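Local structure of Spermidine/putrescine ABC transporter, periplasmic binding protein (Treponema pallidum, 2V84) at residues R146-F151 with Q249-P254; A157-M162 with D220-H225; D210-S215 with A228-A233. The protein probably binds the polyamines spermidine and putrescine in the periplasm, as the solute receptor of an ABC-type transporter. All blocks are in the same frame, centred on the assembly; numbering follows the deposited sequence.

Interaction 1 (R146-F151 with Q249-P254); sequences RTWSIF and QDVASP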
ATOM      1  N   ARG A 146       2.964 -13.991 -16.631  1.00 25.54           N
ATOM      2  CA  ARG A 146       3.082 -13.091 -15.483  1.00 27.15           C
ATOM      3  C   ARG A 146       2.060 -11.958 -15.597  1.00 27.48           C
ATOM      4  O   ARG A 146       2.399 -10.792 -15.847  1.00 29.57           O
ATOM      5  CB  ARG A 146       4.512 -12.542 -15.395  1.00 27.69           C
ATOM      6  CG  ARG A 146       5.553 -13.580 -15.025  1.00 28.06           C
ATOM      7  CD  ARG A 146       6.866 -12.891 -14.563  1.00 30.73           C
ATOM      8  NE  ARG A 146       7.879 -13.850 -14.112  1.00 34.45           N
ATOM      9  CZ  ARG A 146       8.724 -14.517 -14.907  1.00 37.51           C
ATOM     10  NH1 ARG A 146       8.701 -14.356 -16.229  1.00 39.07           N
ATOM     11  NH2 ARG A 146       9.603 -15.370 -14.384  1.00 36.77           N
ATOM     12  N   THR A 147       0.790 -12.325 -15.463  1.00 27.56           N
ATOM     13  CA  THR A 147      -0.334 -11.444 -15.773  1.00 26.33           C
ATOM     14  C   THR A 147      -1.475 -11.745 -14.796  1.00 25.64           C
ATOM     15  O   THR A 147      -1.523 -12.821 -14.204  1.00 25.28           O
ATOM     16  CB  THR A 147      -0.876 -11.638 -17.239  1.00 26.68           C
ATOM     17  OG1 THR A 147      -1.463 -12.946 -17.366  1.00 27.60           O
ATOM     18  CG2 THR A 147       0.230 -11.514 -18.283  1.00 25.20           C
ATOM     19  N   TRP A 148      -2.411 -10.808 -14.678  1.00 24.50           N
ATOM     20  CA  TRP A 148      -3.601 -11.009 -13.828  1.00 25.00           C
ATOM     21  C   TRP A 148      -4.479 -12.169 -14.290  1.00 23.92           C
ATOM     22  O   TRP A 148      -5.265 -12.701 -13.516  1.00 24.54           O
ATOM     23  CB  TRP A 148      -4.449  -9.723 -13.777  1.00 24.80           C
ATOM     24  CG  TRP A 148      -3.700  -8.590 -13.114  1.00 26.27           C
ATOM     25  CD1 TRP A 148      -3.136  -7.519 -13.731  1.00 26.83           C
ATOM     26  CD2 TRP A 148      -3.389  -8.457 -11.713  1.00 25.56           C
ATOM     27  NE1 TRP A 148      -2.489  -6.725 -12.809  1.00 26.32           N
ATOM     28  CE2 TRP A 148      -2.633  -7.271 -11.563  1.00 26.09           C
ATOM     29  CE3 TRP A 148      -3.684  -9.219 -10.576  1.00 25.19           C
ATOM     30  CZ2 TRP A 148      -2.154  -6.830 -10.317  1.00 24.72           C
ATOM     31  CZ3 TRP A 148      -3.211  -8.786  -9.336  1.00 25.48           C
ATOM     32  CH2 TRP A 148      -2.465  -7.588  -9.216  1.00 26.54           C
ATOM     33  N   SER A 149      -4.417 -12.497 -15.578  1.00 23.33           N
ATOM     34  CA  SER A 149      -5.251 -13.552 -16.104  1.00 23.59           C
ATOM     35  C   SER A 149      -4.851 -14.895 -15.510  1.00 23.40           C
ATOM     36  O   SER A 149      -5.479 -15.909 -15.796  1.00 24.05           O
ATOM     37  CB  SER A 149      -5.187 -13.576 -17.622  1.00 23.20           C
ATOM     38  OG  SER A 149      -5.968 -12.488 -18.143  1.00 26.46           O
ATOM     39  N   ILE A 150      -3.815 -14.909 -14.674  1.00 23.72           N
ATOM     40  CA  ILE A 150      -3.423 -16.156 -13.992  1.00 23.55           C
ATOM     41  C   ILE A 150      -4.583 -16.628 -13.100  1.00 23.34           C
ATOM     42  O   ILE A 150      -4.755 -17.813 -12.825  1.00 23.66           O
ATOM     43  CB  ILE A 150      -2.117 -15.977 -13.164  1.00 23.19           C
ATOM     44  CG1 ILE A 150      -1.590 -17.350 -12.709  1.00 26.20           C
ATOM     45  CG2 ILE A 150      -2.321 -14.995 -11.975  1.00 24.69           C
ATOM     46  CD1 ILE A 150      -0.096 -17.367 -12.404  1.00 28.18           C
ATOM     47  N   PHE A 151      -5.415 -15.683 -12.671  1.00 24.24           N
ATOM     48  CA  PHE A 151      -6.553 -16.043 -11.835  1.00 24.92           C
ATOM     49  C   PHE A 151      -7.728 -16.687 -12.581  1.00 26.33           C
ATOM     50  O   PHE A 151      -8.661 -17.187 -11.959  1.00 26.17           O
ATOM     51  CB  PHE A 151      -6.968 -14.839 -10.966  1.00 24.38           C
ATOM     52  CG  PHE A 151      -5.910 -14.446  -9.977  1.00 24.60           C
ATOM     53  CD1 PHE A 151      -5.651 -15.259  -8.876  1.00 24.71           C
ATOM     54  CD2 PHE A 151      -5.161 -13.266 -10.148  1.00 25.09           C
ATOM     55  CE1 PHE A 151      -4.669 -14.924  -7.948  1.00 25.85           C
ATOM     56  CE2 PHE A 151      -4.182 -12.911  -9.237  1.00 23.75           C
ATOM     57  CZ  PHE A 151      -3.923 -13.753  -8.133  1.00 25.79           C
ATOM     58  N   GLN A 249       3.382  -6.429 -15.583  1.00 32.89           N
ATOM     59  CA  GLN A 249       4.013  -5.296 -16.275  1.00 32.80           C
ATOM     60  C   GLN A 249       3.388  -4.992 -17.637  1.00 33.41           C
ATOM     61  O   GLN A 249       3.721  -3.969 -18.257  1.00 33.40           O
ATOM     62  CB  GLN A 249       5.523  -5.542 -16.428  1.00 32.66           C
ATOM     63  CG  GLN A 249       6.304  -5.654 -15.110  1.00 32.93           C
ATOM     64  CD  GLN A 249       6.379  -4.350 -14.321  1.00 33.60           C
ATOM     65  OE1 GLN A 249       6.868  -3.338 -14.814  1.00 33.97           O
ATOM     66  NE2 GLN A 249       5.902  -4.376 -13.092  1.00 32.52           N
ATOM     67  N   ASP A 250       2.490  -5.864 -18.105  1.00 32.69           N
ATOM     68  CA  ASP A 250       1.874  -5.692 -19.427  1.00 33.14           C
ATOM     69  C   ASP A 250       0.633  -4.791 -19.400  1.00 32.44           C
ATOM     70  O   ASP A 250       0.046  -4.502 -20.440  1.00 32.80           O
ATOM     71  CB  ASP A 250       1.591  -7.052 -20.096  1.00 33.44           C
ATOM     72  CG  ASP A 250       0.457  -7.831 -19.427  1.00 35.58           C
ATOM     73  OD1 ASP A 250       0.376  -7.868 -18.169  1.00 36.37           O
ATOM     74  OD2 ASP A 250      -0.342  -8.434 -20.184  1.00 36.71           O
ATOM     75  N   VAL A 251       0.265  -4.340 -18.201  1.00 31.36           N
ATOM     76  CA  VAL A 251      -0.883  -3.468 -17.961  1.00 30.90           C
ATOM     77  C   VAL A 251      -0.525  -2.432 -16.895  1.00 30.35           C
ATOM     78  O   VAL A 251       0.509  -2.560 -16.244  1.00 30.82           O
ATOM     79  CB  VAL A 251      -2.147  -4.270 -17.501  1.00 31.23           C
ATOM     80  CG1 VAL A 251      -2.625  -5.218 -18.599  1.00 31.50           C
ATOM     81  CG2 VAL A 251      -1.878  -5.013 -16.216  1.00 30.37           C
ATOM     82  N   ALA A 252      -1.371  -1.419 -16.717  1.00 29.64           N
ATOM     83  CA  ALA A 252      -1.145  -0.396 -15.695  1.00 28.77           C
ATOM     84  C   ALA A 252      -1.734  -0.838 -14.361  1.00 28.27           C
ATOM     85  O   ALA A 252      -2.761  -0.346 -13.928  1.00 26.98           O
ATOM     86  CB  ALA A 252      -1.726   0.958 -16.138  1.00 29.39           C
ATOM     87  N   SER A 253      -1.074  -1.803 -13.726  1.00 28.32           N
ATOM     88  CA  SER A 253      -1.537  -2.371 -12.459  1.00 28.26           C
ATOM     89  C   SER A 253      -1.652  -1.311 -11.367  1.00 28.35           C
ATOM     90  O   SER A 253      -0.867  -0.366 -11.347  1.00 28.80           O
ATOM     91  CB  SER A 253      -0.574  -3.452 -11.984  1.00 27.44           C
ATOM     92  OG  SER A 253      -0.354  -4.400 -13.001  1.00 27.28           O
ATOM     93  N   PRO A 254      -2.607  -1.494 -10.434  1.00 28.67           N
ATOM     94  CA  PRO A 254      -2.754  -0.537  -9.343  1.00 27.89           C
ATOM     95  C   PRO A 254      -1.515  -0.419  -8.448  1.00 28.52           C
ATOM     96  O   PRO A 254      -0.917  -1.422  -8.016  1.00 28.41           O
ATOM     97  CB  PRO A 254      -3.945  -1.052  -8.531  1.00 27.11           C
ATOM     98  CG  PRO A 254      -4.454  -2.263  -9.198  1.00 28.11           C
ATOM     99  CD  PRO A 254      -3.571  -2.611 -10.366  1.00 28.64           C
TER
HETATM  100  O   HOH W   1       4.546  -8.976 -16.027  1.00 34.22           O
HETATM  101  O   HOH W   2      -2.004  -8.429 -16.852  1.00 35.20           O
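The indole of Trp-148 meets the loop 249-254 along its pyrrole edge: Ser-253 OG and Val-251 CG2 lie at that edge, near the ring plane, while Pro-254 CD comes obliquely to CZ2 of the benzo ring. Here two loops of a periplasmic solute-binding protein meet, one before strand 160-162 and the other leading into strand 254-260. Pro-254 also nears Glu-168, so the contact borders the predicted spermidine site. Tryptophan suits the place because its large apolar ring is buried while its one polar atom, NE1, finds an acceptor. NE1 donates to Ser-253 OG at 3.2 Å, 11° out of the ring plane and fairly straight (159° at the hydrogen); that hydroxyl also bonds to Pro-248 O. Ala-172 and Ser-176 of helix 166-176 touch the indole, and His-225 meets it edge-to-face. Val-251 CG2 sits 3.7 Å from Trp-148 CD1.

Two waters bridge the outer end. One accepts from Gln-249 N and donates to Arg-146 O. Asp-250 CG stands between its backbone N and carbonyl carbon (chi1 70°), setting the carboxylate beside Thr-147, whose methyl CG2 lies 3.7 Å from Asp-250 OD1. A second water donates to that same OD1 at 2.8 Å and accepts from Trp-148 N.

Interaction 2 (A157-M162 with D220-H225); sequences AYRMSM and DFVVAH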
ATOM      1  N   ALA A 157      -7.739 -23.990  -9.892  1.00 33.50           N
ATOM      2  CA  ALA A 157      -8.952 -23.660  -9.149  1.00 33.39           C
ATOM      3  C   ALA A 157      -8.916 -24.193  -7.721  1.00 33.70           C
ATOM      4  O   ALA A 157      -8.479 -25.333  -7.474  1.00 33.13           O
ATOM      5  CB  ALA A 157     -10.189 -24.156  -9.881  1.00 34.07           C
ATOM      6  N   TYR A 158      -9.357 -23.346  -6.788  1.00 33.86           N
ATOM      7  CA  TYR A 158      -9.360 -23.621  -5.342  1.00 34.71           C
ATOM      8  C   TYR A 158      -7.955 -23.804  -4.774  1.00 33.46           C
ATOM      9  O   TYR A 158      -7.751 -24.492  -3.773  1.00 32.91           O
ATOM     10  CB  TYR A 158     -10.275 -24.812  -4.997  1.00 36.93           C
ATOM     11  CG  TYR A 158     -11.550 -24.841  -5.829  1.00 40.29           C
ATOM     12  CD1 TYR A 158     -12.475 -23.781  -5.781  1.00 42.15           C
ATOM     13  CD2 TYR A 158     -11.817 -25.918  -6.689  1.00 41.96           C
ATOM     14  CE1 TYR A 158     -13.637 -23.805  -6.557  1.00 43.26           C
ATOM     15  CE2 TYR A 158     -12.975 -25.952  -7.470  1.00 42.17           C
ATOM     16  CZ  TYR A 158     -13.877 -24.902  -7.396  1.00 42.36           C
ATOM     17  OH  TYR A 158     -15.019 -24.956  -8.176  1.00 42.98           O
ATOM     18  N   ARG A 159      -6.975 -23.194  -5.432  1.00 31.81           N
ATOM     19  CA  ARG A 159      -5.618 -23.136  -4.909  1.00 31.15           C
ATOM     20  C   ARG A 159      -5.069 -21.736  -5.101  1.00 29.50           C
ATOM     21  O   ARG A 159      -3.871 -21.537  -5.127  1.00 29.34           O
ATOM     22  CB  ARG A 159      -4.711 -24.191  -5.574  1.00 30.86           C
ATOM     23  CG  ARG A 159      -5.144 -25.625  -5.310  1.00 32.18           C
ATOM     24  CD  ARG A 159      -4.039 -26.624  -5.670  1.00 33.49           C
ATOM     25  NE  ARG A 159      -3.835 -26.712  -7.110  1.00 38.30           N
ATOM     26  CZ  ARG A 159      -2.705 -27.120  -7.691  1.00 40.99           C
ATOM     27  NH1 ARG A 159      -1.651 -27.466  -6.959  1.00 40.26           N
ATOM     28  NH2 ARG A 159      -2.630 -27.162  -9.020  1.00 43.18           N
ATOM     29  N   MET A 160      -5.975 -20.767  -5.237  1.00 27.83           N
ATOM     30  CA  MET A 160      -5.614 -19.362  -5.417  1.00 26.80           C
ATOM     31  C   MET A 160      -6.453 -18.474  -4.519  1.00 25.76           C
ATOM     32  O   MET A 160      -7.558 -18.851  -4.119  1.00 25.67           O
ATOM     33  CB  MET A 160      -5.824 -18.960  -6.883  1.00 26.41           C
ATOM     34  CG  MET A 160      -4.977 -19.800  -7.857  1.00 25.71           C
ATOM     35  SD  MET A 160      -4.950 -19.115  -9.533  1.00 28.39           S
ATOM     36  CE  MET A 160      -6.630 -19.455 -10.064  1.00 26.95           C
ATOM     37  N   SER A 161      -5.918 -17.298  -4.190  1.00 24.85           N
ATOM     38  CA  SER A 161      -6.692 -16.241  -3.550  1.00 24.78           C
ATOM     39  C   SER A 161      -6.395 -14.899  -4.198  1.00 24.59           C
ATOM     40  O   SER A 161      -5.335 -14.698  -4.825  1.00 24.97           O
ATOM     41  CB  SER A 161      -6.396 -16.171  -2.039  1.00 24.30           C
ATOM     42  OG  SER A 161      -5.069 -15.700  -1.767  1.00 23.97           O
ATOM     43  N   MET A 162      -7.364 -13.983  -4.084  1.00 25.58           N
ATOM     44  CA  MET A 162      -7.138 -12.602  -4.385  1.00 24.54           C
ATOM     45  C   MET A 162      -7.368 -11.831  -3.106  1.00 25.28           C
ATOM     46  O   MET A 162      -7.933 -12.368  -2.137  1.00 24.74           O
ATOM     47  CB  MET A 162      -8.034 -12.108  -5.544  1.00 25.24           C
ATOM     48  CG  MET A 162      -7.644 -12.740  -6.907  1.00 23.92           C
ATOM     49  SD  MET A 162      -8.497 -11.950  -8.272  1.00 24.93           S
ATOM     50  CE  MET A 162      -7.485 -10.500  -8.463  1.00 25.31           C
ATOM     51  N   ASP A 220      -1.056 -24.374   0.401  1.00 28.48           N
ATOM     52  CA  ASP A 220      -2.511 -24.364   0.241  1.00 28.61           C
ATOM     53  C   ASP A 220      -2.943 -23.478  -0.921  1.00 28.25           C
ATOM     54  O   ASP A 220      -3.820 -23.864  -1.699  1.00 28.76           O
ATOM     55  CB  ASP A 220      -3.196 -23.867   1.511  1.00 29.05           C
ATOM     56  CG  ASP A 220      -3.336 -24.937   2.573  1.00 30.58           C
ATOM     57  OD1 ASP A 220      -2.830 -26.071   2.390  1.00 30.72           O
ATOM     58  OD2 ASP A 220      -3.959 -24.615   3.606  1.00 32.71           O
ATOM     59  N   PHE A 221      -2.347 -22.290  -1.022  1.00 28.06           N
ATOM     60  CA  PHE A 221      -2.522 -21.460  -2.210  1.00 27.21           C
ATOM     61  C   PHE A 221      -1.235 -21.537  -3.001  1.00 26.66           C
ATOM     62  O   PHE A 221      -0.158 -21.386  -2.423  1.00 27.41           O
ATOM     63  CB  PHE A 221      -2.785 -19.980  -1.889  1.00 27.74           C
ATOM     64  CG  PHE A 221      -3.956 -19.718  -0.961  1.00 29.00           C
ATOM     65  CD1 PHE A 221      -4.961 -20.663  -0.753  1.00 31.72           C
ATOM     66  CD2 PHE A 221      -4.068 -18.479  -0.338  1.00 30.35           C
ATOM     67  CE1 PHE A 221      -6.042 -20.376   0.099  1.00 31.55           C
ATOM     68  CE2 PHE A 221      -5.132 -18.186   0.503  1.00 30.79           C
ATOM     69  CZ  PHE A 221      -6.123 -19.134   0.728  1.00 30.47           C
ATOM     70  N   VAL A 222      -1.324 -21.758  -4.310  1.00 25.40           N
ATOM     71  CA  VAL A 222      -0.096 -21.843  -5.116  1.00 25.20           C
ATOM     72  C   VAL A 222       0.129 -20.580  -5.947  1.00 24.47           C
ATOM     73  O   VAL A 222       1.216 -20.352  -6.485  1.00 24.68           O
ATOM     74  CB  VAL A 222      -0.012 -23.143  -5.988  1.00 25.48           C
ATOM     75  CG1 VAL A 222       0.045 -24.393  -5.106  1.00 25.45           C
ATOM     76  CG2 VAL A 222      -1.169 -23.223  -6.996  1.00 25.68           C
ATOM     77  N   VAL A 223      -0.909 -19.749  -6.018  1.00 24.81           N
ATOM     78  CA  VAL A 223      -0.824 -18.426  -6.613  1.00 23.29           C
ATOM     79  C   VAL A 223      -1.670 -17.543  -5.711  1.00 23.93           C
ATOM     80  O   VAL A 223      -2.802 -17.880  -5.389  1.00 23.29           O
ATOM     81  CB  VAL A 223      -1.423 -18.364  -8.027  1.00 23.41           C
ATOM     82  CG1 VAL A 223      -1.343 -16.936  -8.551  1.00 21.47           C
ATOM     83  CG2 VAL A 223      -0.703 -19.290  -8.989  1.00 21.18           C
ATOM     84  N   ALA A 224      -1.120 -16.412  -5.289  1.00 23.86           N
ATOM     85  CA  ALA A 224      -1.923 -15.492  -4.479  1.00 23.18           C
ATOM     86  C   ALA A 224      -1.611 -14.051  -4.769  1.00 23.85           C
ATOM     87  O   ALA A 224      -0.480 -13.693  -5.043  1.00 24.20           O
ATOM     88  CB  ALA A 224      -1.750 -15.787  -2.974  1.00 23.16           C
ATOM     89  N   HIS A 225      -2.653 -13.220  -4.696  1.00 24.50           N
ATOM     90  CA  HIS A 225      -2.543 -11.770  -4.809  1.00 24.90           C
ATOM     91  C   HIS A 225      -2.140 -11.198  -3.436  1.00 25.47           C
ATOM     92  O   HIS A 225      -2.714 -11.589  -2.412  1.00 24.38           O
ATOM     93  CB  HIS A 225      -3.939 -11.280  -5.198  1.00 24.19           C
ATOM     94  CG  HIS A 225      -4.046  -9.820  -5.490  1.00 23.81           C
ATOM     95  ND1 HIS A 225      -5.248  -9.162  -5.404  1.00 24.01           N
ATOM     96  CD2 HIS A 225      -3.135  -8.895  -5.876  1.00 21.26           C
ATOM     97  CE1 HIS A 225      -5.084  -7.893  -5.736  1.00 22.99           C
ATOM     98  NE2 HIS A 225      -3.808  -7.702  -6.026  1.00 22.43           N
TER
HETATM   99  O   HOH W   3      -4.710 -13.103  -1.708  1.00 21.99           O
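Two neighbouring parallel strands of the mixed sheet in this periplasmic binding protein, 160-162 and 223-226, make the contact, their short axes 4.8 Å apart and only 6° from parallel. The pairs are Met-160 with Val-223 and Ser-161 with Ala-224. Bonding begins just before the strands, where Val-222 N donates to Arg-159 O at 2.7 Å; His-225 N then donates to Ser-161 O at 3.1 Å. Between them, Ser-161 N to Val-223 O is a weak bond, and Met-160 CA supplies a C-H contact to the same carbonyl.

The two sheet faces differ in chemistry. On one, Met-160 and Val-223 lie side by side and point the same way, with CG of the methionine 3.8 Å from CB of the valine; a flexible thioether chain next to a compact branched one fills a buried layer well. On the other, small residues make room for a ring: Ser-161 OG comes 3.3 Å from CD2 of Phe-221 and also touches Ala-224 CB. Helix 212-218 lies over this face, where Tyr-212 touches Ser-161. Near the start of the strands, Val-222 CG2 sits over the centre of one face of the Arg-159 guanidinium, an apolar group against a flat cation.

At the C-terminal end, a chi1 of -175° carries the His-225 ring beside Met-162, whose CE is 4.0 Å from His-225 ND1. That nitrogen is hydrogen-bonded to Met-163 N, and the side chain nears Glu-168, a predicted spermidine-binding residue. A water bridges the two strands, accepting from Ser-161 OG and donating to His-225 O, 2.6 Å from each.

Interaction 3 (D210-S215 with A228-A233); sequences DGYAKS and AEAFFA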
ATOM      1  N   ASP A 210      -5.353 -11.292   4.837  1.00 29.28           N
ATOM      2  CA  ASP A 210      -4.600 -11.555   6.072  1.00 31.02           C
ATOM      3  C   ASP A 210      -4.063 -12.955   6.286  1.00 31.40           C
ATOM      4  O   ASP A 210      -3.159 -13.138   7.105  1.00 32.39           O
ATOM      5  CB  ASP A 210      -5.383 -11.123   7.317  1.00 32.29           C
ATOM      6  CG  ASP A 210      -6.865 -11.341   7.184  1.00 34.30           C
ATOM      7  OD1 ASP A 210      -7.297 -12.505   7.201  1.00 37.76           O
ATOM      8  OD2 ASP A 210      -7.598 -10.326   7.080  1.00 39.36           O
ATOM      9  N   GLY A 211      -4.623 -13.937   5.585  1.00 30.76           N
ATOM     10  CA  GLY A 211      -4.171 -15.322   5.714  1.00 30.94           C
ATOM     11  C   GLY A 211      -3.450 -15.866   4.499  1.00 30.63           C
ATOM     12  O   GLY A 211      -2.975 -17.008   4.525  1.00 30.99           O
ATOM     13  N   TYR A 212      -3.372 -15.066   3.438  1.00 29.99           N
ATOM     14  CA  TYR A 212      -2.873 -15.544   2.134  1.00 29.95           C
ATOM     15  C   TYR A 212      -1.399 -15.910   2.169  1.00 30.19           C
ATOM     16  O   TYR A 212      -0.977 -16.840   1.481  1.00 30.10           O
ATOM     17  CB  TYR A 212      -3.135 -14.503   1.023  1.00 29.56           C
ATOM     18  CG  TYR A 212      -2.385 -13.188   1.184  1.00 28.89           C
ATOM     19  CD1 TYR A 212      -1.043 -13.065   0.788  1.00 26.38           C
ATOM     20  CD2 TYR A 212      -3.017 -12.062   1.700  1.00 30.17           C
ATOM     21  CE1 TYR A 212      -0.341 -11.849   0.942  1.00 26.32           C
ATOM     22  CE2 TYR A 212      -2.330 -10.839   1.842  1.00 29.25           C
ATOM     23  CZ  TYR A 212      -0.989 -10.754   1.463  1.00 29.39           C
ATOM     24  OH  TYR A 212      -0.308  -9.555   1.608  1.00 28.60           O
ATOM     25  N   ALA A 213      -0.619 -15.182   2.969  1.00 30.64           N
ATOM     26  CA  ALA A 213       0.827 -15.417   3.044  1.00 30.42           C
ATOM     27  C   ALA A 213       1.139 -16.721   3.774  1.00 30.42           C
ATOM     28  O   ALA A 213       2.050 -17.458   3.373  1.00 30.12           O
ATOM     29  CB  ALA A 213       1.539 -14.242   3.708  1.00 30.42           C
ATOM     30  N   LYS A 214       0.372 -17.005   4.827  1.00 30.06           N
ATOM     31  CA  LYS A 214       0.495 -18.276   5.549  1.00 30.46           C
ATOM     32  C   LYS A 214       0.018 -19.443   4.706  1.00 29.45           C
ATOM     33  O   LYS A 214       0.666 -20.501   4.669  1.00 28.15           O
ATOM     34  CB  LYS A 214      -0.261 -18.242   6.882  1.00 30.74           C
ATOM     35  CG  LYS A 214       0.233 -19.280   7.837  1.00 33.88           C
ATOM     36  CD  LYS A 214      -0.294 -19.066   9.257  1.00 38.27           C
ATOM     37  CE  LYS A 214      -1.360 -20.101   9.587  1.00 39.78           C
ATOM     38  NZ  LYS A 214      -1.124 -20.750  10.902  1.00 41.66           N
ATOM     39  N   SER A 215      -1.111 -19.242   4.029  1.00 28.59           N
ATOM     40  CA  SER A 215      -1.678 -20.271   3.156  1.00 28.15           C
ATOM     41  C   SER A 215      -0.790 -20.499   1.946  1.00 27.75           C
ATOM     42  O   SER A 215      -0.694 -21.623   1.428  1.00 26.59           O
ATOM     43  CB  SER A 215      -3.095 -19.887   2.723  1.00 28.64           C
ATOM     44  OG  SER A 215      -3.959 -19.802   3.848  1.00 28.72           O
ATOM     45  N   ALA A 228       4.488  -8.411  -1.363  1.00 27.50           N
ATOM     46  CA  ALA A 228       5.747  -9.154  -1.375  1.00 27.45           C
ATOM     47  C   ALA A 228       6.316  -9.334   0.028  1.00 28.51           C
ATOM     48  O   ALA A 228       6.768 -10.431   0.392  1.00 27.91           O
ATOM     49  CB  ALA A 228       6.745  -8.431  -2.261  1.00 28.16           C
ATOM     50  N   GLU A 229       6.288  -8.270   0.826  1.00 28.97           N
ATOM     51  CA  GLU A 229       6.837  -8.354   2.184  1.00 30.00           C
ATOM     52  C   GLU A 229       6.139  -9.402   3.058  1.00 29.74           C
ATOM     53  O   GLU A 229       6.770  -9.982   3.933  1.00 29.83           O
ATOM     54  CB  GLU A 229       6.858  -6.966   2.862  1.00 30.12           C
ATOM     55  CG  GLU A 229       5.473  -6.346   3.208  1.00 32.29           C
ATOM     56  CD  GLU A 229       4.854  -5.560   2.073  1.00 33.36           C
ATOM     57  OE1 GLU A 229       5.313  -5.683   0.910  1.00 33.06           O
ATOM     58  OE2 GLU A 229       3.886  -4.822   2.343  1.00 31.17           O
ATOM     59  N   ALA A 230       4.845  -9.641   2.832  1.00 29.78           N
ATOM     60  CA  ALA A 230       4.119 -10.696   3.560  1.00 29.46           C
ATOM     61  C   ALA A 230       4.493 -12.107   3.102  1.00 29.41           C
ATOM     62  O   ALA A 230       4.760 -12.984   3.918  1.00 29.61           O
ATOM     63  CB  ALA A 230       2.613 -10.480   3.457  1.00 29.73           C
ATOM     64  N   PHE A 231       4.517 -12.342   1.792  1.00 28.91           N
ATOM     65  CA  PHE A 231       4.897 -13.662   1.264  1.00 28.32           C
ATOM     66  C   PHE A 231       6.281 -14.047   1.761  1.00 28.82           C
ATOM     67  O   PHE A 231       6.520 -15.180   2.190  1.00 29.16           O
ATOM     68  CB  PHE A 231       4.890 -13.624  -0.273  1.00 28.32           C
ATOM     69  CG  PHE A 231       3.515 -13.526  -0.877  1.00 26.35           C
ATOM     70  CD1 PHE A 231       2.633 -14.604  -0.785  1.00 26.02           C
ATOM     71  CD2 PHE A 231       3.115 -12.391  -1.568  1.00 24.76           C
ATOM     72  CE1 PHE A 231       1.355 -14.540  -1.347  1.00 24.09           C
ATOM     73  CE2 PHE A 231       1.828 -12.314  -2.145  1.00 25.46           C
ATOM     74  CZ  PHE A 231       0.943 -13.400  -2.019  1.00 26.27           C
ATOM     75  N   PHE A 232       7.208 -13.100   1.711  1.00 28.97           N
ATOM     76  CA  PHE A 232       8.591 -13.436   2.019  1.00 30.11           C
ATOM     77  C   PHE A 232       8.862 -13.499   3.518  1.00 30.30           C
ATOM     78  O   PHE A 232       9.695 -14.279   3.950  1.00 30.89           O
ATOM     79  CB  PHE A 232       9.541 -12.494   1.280  1.00 29.78           C
ATOM     80  CG  PHE A 232       9.599 -12.747  -0.209  1.00 29.86           C
ATOM     81  CD1 PHE A 232      10.374 -13.790  -0.719  1.00 30.98           C
ATOM     82  CD2 PHE A 232       8.882 -11.944  -1.093  1.00 30.21           C
ATOM     83  CE1 PHE A 232      10.433 -14.040  -2.089  1.00 31.10           C
ATOM     84  CE2 PHE A 232       8.921 -12.185  -2.476  1.00 31.12           C
ATOM     85  CZ  PHE A 232       9.718 -13.228  -2.971  1.00 29.48           C
ATOM     86  N   ALA A 233       8.151 -12.703   4.313  1.00 31.42           N
ATOM     87  CA  ALA A 233       8.281 -12.781   5.780  1.00 32.61           C
ATOM     88  C   ALA A 233       7.773 -14.117   6.289  1.00 33.50           C
ATOM     89  O   ALA A 233       8.325 -14.702   7.242  1.00 33.96           O
ATOM     90  CB  ALA A 233       7.516 -11.635   6.437  1.00 32.79           C
TER
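Tyr-212, on helix 212-218, packs its ring on Phe-231 and Ala-230 of helix 228-234. From CB, a chi1 of 65° places CG between the backbone N and the carbonyl carbon, which swings the ring across to Phe-231. CD1 meets Phe-231 CZ at 3.5 Å, and CE1 stands over one face of the phenylalanine ring, toward its rim. The two planes are inclined at 55° with centroids 5.0 Å apart, an oblique aromatic pair. At the tip, OH passes 3.6 Å from Ala-230 CB and is hydrogen-bonded to Phe-227 N; tyrosine suits the place because its ring packs like a phenylalanine while the hydroxyl meets a polar backbone group.

Beside the rings the helices need small residues. Ala-213 CB faces Ala-230, lying 3.5 Å from Ala-230 O and 3.9 Å from Ala-230 CB, and the backbones come close enough for the Ala-213 and Phe-231 CA atoms to be 4.8 Å apart. Phe-231 is also met edge-to-face by Phe-216. Small residues at the point of close approach, with rings beside it, are typical of tightly packed helices; here the pair flanks strand 223-226 in sequence, in the α/β fold of a periplasmic binding protein.

In the fold
Interactions 2 and 3 are buried, whereas interaction 1 runs from the buried Trp-148 to exposed residues bridged by waters. Interaction 2 is chiefly backbone bonding between strands. Interaction 3 has no hydrogen bond between its segments and relies on rings and alanines, and interaction 1 combines one side-chain bond with water bridges between loops. Interactions 2 and 3 share the run helix 212-218, strand 223-226, helix 228-234: Ala-224 O packs against Phe-231 CZ, and a probable backbone hydrogen bond links Phe-221 N to Ser-215 O. Interaction 1 reaches the same strands, Phe-151 CE1 packing on Ser-161 O. Interactions 1 and 3 do not touch, their nearest atoms being about 8 Å apart.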